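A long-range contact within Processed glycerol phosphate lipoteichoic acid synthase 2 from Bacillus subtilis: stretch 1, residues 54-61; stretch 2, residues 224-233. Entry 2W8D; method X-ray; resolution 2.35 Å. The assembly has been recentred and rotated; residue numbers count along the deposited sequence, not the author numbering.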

# COMPACT_ATOMS: atom_id res chain seq x y z
N LYS A 54 -14.76 -20.97 10.91
CA LYS A 54 -14.70 -19.59 11.40
C LYS A 54 -13.84 -18.73 10.48
O LYS A 54 -12.71 -19.07 10.17
N GLU A 55 -14.38 -17.59 10.06
CA GLU A 55 -13.66 -16.68 9.19
C GLU A 55 -12.50 -16.03 9.93
O GLU A 55 -12.60 -15.73 11.12
N VAL A 56 -11.40 -15.83 9.22
CA VAL A 56 -10.20 -15.27 9.79
C VAL A 56 -10.35 -13.76 9.79
O VAL A 56 -10.06 -13.11 10.78
N THR A 57 -10.78 -13.19 8.67
CA THR A 57 -10.95 -11.72 8.62
C THR A 57 -12.42 -11.25 8.35
O THR A 57 -12.69 -10.64 7.30
N PRO A 58 -13.36 -11.56 9.27
CA PRO A 58 -14.78 -11.29 8.96
C PRO A 58 -15.14 -9.83 8.62
O PRO A 58 -16.04 -9.60 7.80
N PHE A 59 -14.48 -8.85 9.23
CA PHE A 59 -14.79 -7.47 8.84
C PHE A 59 -14.34 -7.14 7.41
O PHE A 59 -15.10 -6.56 6.63
N LEU A 60 -13.12 -7.55 7.09
CA LEU A 60 -12.53 -7.27 5.79
C LEU A 60 -13.33 -8.01 4.73
O LEU A 60 -13.60 -7.44 3.67
N ASN A 61 -13.73 -9.24 5.03
CA ASN A 61 -14.66 -10.00 4.17
C ASN A 61 -15.95 -9.26 3.86
O ASN A 61 -16.39 -9.25 2.71
N TYR A 224 -0.06 -16.95 12.18
CA TYR A 224 -0.46 -15.93 11.24
C TYR A 224 -1.97 -15.64 11.38
O TYR A 224 -2.36 -14.49 11.42
N PHE A 225 -2.78 -16.69 11.42
CA PHE A 225 -4.22 -16.56 11.34
C PHE A 225 -4.80 -15.88 12.56
O PHE A 225 -5.79 -15.19 12.42
N GLN A 226 -4.18 -16.10 13.73
CA GLN A 226 -4.54 -15.42 14.97
C GLN A 226 -4.25 -13.93 14.97
O GLN A 226 -5.10 -13.15 15.38
N SER A 227 -3.06 -13.52 14.54
CA SER A 227 -2.77 -12.09 14.52
C SER A 227 -3.50 -11.39 13.38
O SER A 227 -3.84 -10.21 13.50
N ALA A 228 -3.78 -12.11 12.30
CA ALA A 228 -4.61 -11.55 11.23
C ALA A 228 -6.05 -11.28 11.77
O ALA A 228 -6.64 -10.25 11.47
N HIS A 229 -6.57 -12.21 12.56
CA HIS A 229 -7.91 -12.08 13.13
C HIS A 229 -7.91 -10.87 14.06
O HIS A 229 -8.83 -10.08 14.00
N TYR A 230 -6.86 -10.70 14.86
CA TYR A 230 -6.71 -9.54 15.72
C TYR A 230 -6.70 -8.20 14.91
O TYR A 230 -7.39 -7.22 15.28
N LEU A 231 -5.90 -8.16 13.84
CA LEU A 231 -5.87 -7.03 12.90
C LEU A 231 -7.30 -6.70 12.41
O LEU A 231 -7.71 -5.54 12.40
N ASP A 232 -8.03 -7.73 12.02
CA ASP A 232 -9.39 -7.55 11.53
C ASP A 232 -10.34 -6.92 12.57
O ASP A 232 -11.12 -6.05 12.23
N GLN A 233 -10.27 -7.34 13.82
CA GLN A 233 -11.03 -6.69 14.89
C GLN A 233 -10.65 -5.23 15.10
O GLN A 233 -11.51 -4.41 15.38

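The contact between the two stretches, which buries 410 Å² in total, is organised around Asp232, a helical residue whose CA-to-CB bond points toward stretch 1 and whose side chain adopts chi1 t (-172°) with chi2 at 76°. This places the carboxylate against the first turn of the helix that begins at Pro58, where main-chain NH groups have no helical carbonyl to bind. Both carboxylate oxygens are used: Phe59 N donates to Asp232 OD2 at 2.8 Å with an angle of 166°, and Leu60 N donates to Asp232 OD1 at 2.9 Å with an angle of 155°. Thr57 occupies the N-cap position, but its side chain, in the p rotamer, makes no capping bond; the two amides are met instead by an aspartate from a distant part of the chain.

A third hydrogen bond lies about one helical turn earlier in stretch 2. His229, with chi1 t (-177°) and chi2 at 75°, donates from ND1 to Val56 O at 3.0 Å, and the carbonyl oxygen sits at the edge of the imidazole, near its plane, as expected for donation from a ring nitrogen. The same oxygen also receives a CA-H...O contact from His229 CA at 3.3 Å, so one residue approaches it through both backbone and side chain. Val56 and His229 are correspondingly close, their CA atoms 5.2 Å apart.

Apolar packing centres on Val56, a buried residue with chi1 t (174°). Its CA-to-CB bond runs sideways to the helix, yet its methyls reach two helical residues: CG1 lies 3.9 Å from Ala228 CB, and CG2 lies 3.9 Å from CD1 of Phe225, whose ring is set by chi1 m (-59°) and chi2 -77°. Val56 CG1 also rests 3.4 Å from Phe225 O. The small side chain of Ala228 points toward stretch 1, and Thr57 CG2 adds a looser contact with it, 4.4 Å from Ala228 CB.

Further van der Waals contacts surround the carboxylate. Pro58 CD lies 3.2 Å from Asp232 OD2, and Leu60 CG, on a side chain with chi1 m and chi2 t, lies 3.1 Å from Asp232 OD1. Phe59 starts toward the helix, its CB 3.5 Å from Asp232 OD2, but chi1 t (-165°) carries its ring away.

Within stretch 1, Asn61 ND2 donates to Glu55 OE1 at 3.0 Å, tying the helix to the preceding strand. On stretch 2, Gln226, Tyr230 and Gln233 point away from the contact.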

# COMPACT_ATOMS: atom_id res chain seq x y z
CB LYS A 54 -14.13 -19.50 12.83
CG LYS A 54 -14.68 -20.53 13.81
CD LYS A 54 -14.62 -20.05 15.25
CE LYS A 54 -15.70 -20.77 16.08
NZ LYS A 54 -16.37 -19.82 17.04
CB GLU A 55 -14.60 -15.62 8.66
CG GLU A 55 -15.71 -16.19 7.78
CD GLU A 55 -16.80 -15.17 7.53
OE1 GLU A 55 -16.48 -14.06 7.06
OE2 GLU A 55 -17.98 -15.48 7.82
CB VAL A 56 -8.92 -15.67 9.00
CG1 VAL A 56 -7.69 -14.93 9.57
CG2 VAL A 56 -8.71 -17.18 9.02
CB THR A 57 -9.93 -11.08 7.66
OG1 THR A 57 -10.08 -11.65 6.35
CG2 THR A 57 -8.49 -11.35 8.12
CB PRO A 58 -15.54 -11.74 10.25
CG PRO A 58 -14.51 -11.67 11.36
CD PRO A 58 -13.22 -12.16 10.61
CB PHE A 59 -14.21 -6.42 9.80
CG PHE A 59 -14.82 -5.06 9.63
CD1 PHE A 59 -16.15 -4.83 10.00
CD2 PHE A 59 -14.08 -4.03 9.04
CE1 PHE A 59 -16.75 -3.55 9.87
CE2 PHE A 59 -14.64 -2.76 8.87
CZ PHE A 59 -16.00 -2.51 9.31
CB LEU A 60 -11.03 -7.64 5.77
CG LEU A 60 -10.18 -6.72 6.69
CD1 LEU A 60 -8.66 -7.08 6.71
CD2 LEU A 60 -10.33 -5.21 6.43
CB ASN A 61 -15.00 -11.38 4.77
CG ASN A 61 -13.77 -12.23 4.96
OD1 ASN A 61 -12.68 -11.89 4.48
ND2 ASN A 61 -13.93 -13.32 5.69
CB TYR A 224 -0.15 -16.39 9.83
CG TYR A 224 -0.35 -15.34 8.78
CD1 TYR A 224 0.48 -14.20 8.73
CD2 TYR A 224 -1.36 -15.46 7.84
CE1 TYR A 224 0.28 -13.22 7.75
CE2 TYR A 224 -1.56 -14.49 6.85
CZ TYR A 224 -0.73 -13.39 6.80
OH TYR A 224 -0.94 -12.48 5.79
CB PHE A 225 -4.92 -17.92 11.17
CG PHE A 225 -4.48 -18.64 9.95
CD1 PHE A 225 -4.95 -18.26 8.68
CD2 PHE A 225 -3.58 -19.70 10.04
CE1 PHE A 225 -4.53 -18.93 7.51
CE2 PHE A 225 -3.14 -20.36 8.87
CZ PHE A 225 -3.63 -19.97 7.61
CB GLN A 226 -3.81 -16.05 16.16
CG GLN A 226 -4.18 -17.47 16.40
CD GLN A 226 -3.91 -17.90 17.82
OE1 GLN A 226 -3.18 -17.23 18.55
NE2 GLN A 226 -4.50 -19.02 18.23
CB SER A 227 -1.27 -11.75 14.54
OG SER A 227 -0.56 -12.68 13.76
CB ALA A 228 -4.66 -12.47 10.02
CB HIS A 229 -8.32 -13.38 13.87
CG HIS A 229 -9.71 -13.39 14.43
ND1 HIS A 229 -10.84 -13.54 13.65
CD2 HIS A 229 -10.16 -13.30 15.71
CE1 HIS A 229 -11.91 -13.54 14.42
NE2 HIS A 229 -11.52 -13.40 15.68
CB TYR A 230 -5.48 -9.69 16.64
CG TYR A 230 -5.24 -8.50 17.55
CD1 TYR A 230 -5.85 -8.42 18.80
CD2 TYR A 230 -4.45 -7.43 17.12
CE1 TYR A 230 -5.65 -7.31 19.63
CE2 TYR A 230 -4.24 -6.34 17.91
CZ TYR A 230 -4.85 -6.28 19.17
OH TYR A 230 -4.65 -5.20 19.95
CB LEU A 231 -4.95 -7.34 11.70
CG LEU A 231 -4.75 -6.22 10.66
CD1 LEU A 231 -4.51 -4.83 11.29
CD2 LEU A 231 -3.59 -6.50 9.70
CB ASP A 232 -9.93 -8.88 11.06
CG ASP A 232 -11.26 -8.75 10.37
OD1 ASP A 232 -11.23 -8.30 9.19
OD2 ASP A 232 -12.32 -9.11 10.98
CB GLN A 233 -10.91 -7.49 16.19
CG GLN A 233 -11.49 -8.91 16.05
CD GLN A 233 -11.34 -9.78 17.30
OE1 GLN A 233 -10.37 -9.65 18.06
NE2 GLN A 233 -12.30 -10.67 17.51